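PDB 1UV4: extracellular endo-alpha-(1->5)-L-arabinanase 1 from Bacillus subtilis, which hydrolyses internal alpha-1,5-L-arabinofuranosidic linkages of linear and sugar-beet arabinan during plant cell-wall breakdown, with calcium as cofactor. Local coordinates for residues 50-53 and 54-58. Numbering follows the deposited sequence.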
ATOM      1  N   VAL A  50     -13.116  14.562  -6.304  1.00 11.53           N
ATOM      2  CA  VAL A  50     -12.527  13.596  -7.219  1.00 12.33           C
ATOM      3  C   VAL A  50     -11.872  14.368  -8.368  1.00 12.48           C
ATOM      4  O   VAL A  50     -12.508  15.173  -9.017  1.00 14.40           O
ATOM      5  CB  VAL A  50     -13.617  12.675  -7.804  1.00 12.66           C
ATOM      6  CG1 VAL A  50     -12.994  11.702  -8.823  1.00 13.07           C
ATOM      7  CG2 VAL A  50     -14.312  11.921  -6.692  1.00 12.95           C
ATOM      8  N   GLN A  51     -10.609  14.101  -8.599  1.00 12.24           N
ATOM      9  CA  GLN A  51      -9.846  14.724  -9.682  1.00 12.19           C
ATOM     10  C   GLN A  51      -9.782  13.796 -10.882  1.00 13.13           C
ATOM     11  O   GLN A  51     -10.114  12.609 -10.791  1.00 12.47           O
ATOM     12  CB  GLN A  51      -8.420  14.969  -9.189  1.00 12.11           C
ATOM     13  CG  GLN A  51      -8.321  15.753  -7.872  1.00 13.18           C
ATOM     14  CD  GLN A  51      -9.018  17.105  -7.951  1.00 15.45           C
ATOM     15  OE1 GLN A  51     -10.096  17.287  -7.365  1.00 18.34           O
ATOM     16  NE2 GLN A  51      -8.414  18.051  -8.656  1.00 16.75           N
ATOM     17  N   LYS A  52      -9.317  14.319 -12.016  1.00 13.85           N
ATOM     18  CA  LYS A  52      -8.992  13.468 -13.150  1.00 14.09           C
ATOM     19  C   LYS A  52      -8.039  12.373 -12.716  1.00 13.41           C
ATOM     20  O   LYS A  52      -7.061  12.610 -12.055  1.00 14.93           O
ATOM     21  CB  LYS A  52      -8.407  14.229 -14.340  1.00 14.26           C
ATOM     22  CG  LYS A  52      -8.480  13.388 -15.654  1.00 16.85           C
ATOM     23  CD  LYS A  52      -8.296  14.218 -16.907  1.00 17.62           C
ATOM     24  CE  LYS A  52      -8.445  13.384 -18.167  1.00 18.44           C
ATOM     25  NZ  LYS A  52      -8.224  14.254 -19.363  1.00 17.81           N
ATOM     26  N   SER A  53      -8.326  11.167 -13.138  1.00 13.51           N
ATOM     27  CA  SER A  53      -7.508  10.017 -12.787  1.00 13.02           C
ATOM     28  C   SER A  53      -6.163  10.076 -13.483  1.00 13.36           C
ATOM     29  O   SER A  53      -6.014  10.758 -14.480  1.00 14.96           O
ATOM     30  CB  SER A  53      -8.214   8.725 -13.198  1.00 12.71           C
ATOM     31  OG  SER A  53      -9.399   8.544 -12.439  1.00 14.84           O
ATOM     32  N   ILE A  54      -5.203   9.343 -12.946  1.00 12.45           N
ATOM     33  CA  ILE A  54      -3.909   9.086 -13.542  1.00 12.67           C
ATOM     34  C   ILE A  54      -4.079   7.847 -14.422  1.00 12.18           C
ATOM     35  O   ILE A  54      -4.757   6.936 -14.028  1.00 13.89           O
ATOM     36  CB  ILE A  54      -2.830   8.936 -12.447  1.00 13.65           C
ATOM     37  CG1 ILE A  54      -2.672  10.285 -11.710  1.00 15.61           C
ATOM     38  CG2 ILE A  54      -1.516   8.534 -13.086  1.00 14.75           C
ATOM     39  CD1 ILE A  54      -1.860  10.219 -10.460  1.00 17.12           C
ATOM     40  N   PHE A  55      -3.458   7.838 -15.613  1.00 13.00           N
ATOM     41  CA  PHE A  55      -3.572   6.732 -16.558  1.00 12.81           C
ATOM     42  C   PHE A  55      -5.024   6.601 -17.056  1.00 12.73           C
ATOM     43  O   PHE A  55      -5.523   5.496 -17.234  1.00 12.69           O
ATOM     44  CB  PHE A  55      -3.050   5.408 -16.027  1.00 13.79           C
ATOM     45  CG  PHE A  55      -1.623   5.462 -15.488  1.00 13.79           C
ATOM     46  CD1 PHE A  55      -0.622   6.143 -16.152  1.00 14.80           C
ATOM     47  CD2 PHE A  55      -1.301   4.833 -14.298  1.00 13.78           C
ATOM     48  CE1 PHE A  55       0.660   6.196 -15.634  1.00 14.93           C
ATOM     49  CE2 PHE A  55      -0.029   4.908 -13.794  1.00 13.34           C
ATOM     50  CZ  PHE A  55       0.951   5.568 -14.459  1.00 14.85           C
ATOM     51  N   THR A  56      -5.675   7.723 -17.373  1.00 12.74           N
ATOM     52  CA  THR A  56      -6.924   7.630 -18.139  1.00 13.05           C
ATOM     53  C   THR A  56      -6.644   6.956 -19.490  1.00 12.52           C
ATOM     54  O   THR A  56      -7.539   6.363 -20.070  1.00 12.15           O
ATOM     55  CB  THR A  56      -7.583   9.015 -18.358  1.00 13.15           C
ATOM     56  OG1 THR A  56      -6.663   9.957 -18.927  1.00 16.33           O
ATOM     57  CG2 THR A  56      -8.055   9.567 -17.025  1.00 14.08           C
ATOM     58  N   THR A  57      -5.391   7.002 -19.966  1.00 11.87           N
ATOM     59  CA  THR A  57      -4.919   6.230 -21.107  1.00 10.71           C
ATOM     60  C   THR A  57      -3.952   5.195 -20.596  1.00 11.99           C
ATOM     61  O   THR A  57      -3.017   5.550 -19.879  1.00 12.62           O
ATOM     62  CB  THR A  57      -4.227   7.118 -22.136  1.00 10.08           C
ATOM     63  OG1 THR A  57      -5.164   8.089 -22.589  1.00  9.88           O
ATOM     64  CG2 THR A  57      -3.797   6.323 -23.372  1.00 11.20           C
ATOM     65  N   PRO A  58      -4.132   3.914 -20.894  1.00 11.36           N
ATOM     66  CA  PRO A  58      -3.195   2.920 -20.404  1.00 12.07           C
ATOM     67  C   PRO A  58      -1.821   3.024 -21.082  1.00 11.29           C
ATOM     68  O   PRO A  58      -1.697   3.541 -22.146  1.00 11.25           O
ATOM     69  CB  PRO A  58      -3.885   1.576 -20.777  1.00 12.69           C
ATOM     70  CG  PRO A  58      -4.787   1.897 -21.819  1.00 13.76           C
ATOM     71  CD  PRO A  58      -5.186   3.332 -21.737  1.00 11.33           C
TER
HETATM   72  O   HOH W   1      -4.988  10.816 -16.953  1.00 24.08           O
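Thr56 folds back on Ser53 where the chain leaves the strand and turns, a local contact across three residues. The tight part is a methyl group set against the Ser53 carbonyl: Thr56 CG2 lies 3.5 Å from Ser53 O and 3.9 Å from Ser53 CB. Phe55 makes the bend, its backbone in the left-handed region (phi 65°), which brings Thr56 round to face the strand end, while the Phe55 side chain sets out away from it at its root. Ile54 CG2 lies over the centre of the Phe55 ring, 3.7 Å above its plane, a CH-pi type contact between consecutive residues. Polar closure of the turn is left to a water. It donates to Ser53 O at 2.7 Å and is hydrogen-bonded to Thr56 OG1, also at 2.7 Å; with chi1 at 53°, Thr56 holds OG1 toward this water and CG2 toward Ser53. The outer side is looser and faces solvent. Here the extended Lys52 chain crosses the Thr56 side chain at about a right angle, and the approach is a bare van der Waals one, Lys52 CE standing 3.9 Å from Thr56 OG1. Strand 49-54 is an edge strand of a four-stranded blade in the five-bladed beta-propeller of glycoside hydrolase family 43, tied to strand 37-42 by backbone hydrogen bonds such as Ile54 with Leu37. Ile54, buried, packs on Trp114, and Phe55 meets Trp62 edge-to-face further along the same loop and Tyr89 of strand 84-91 in the next blade.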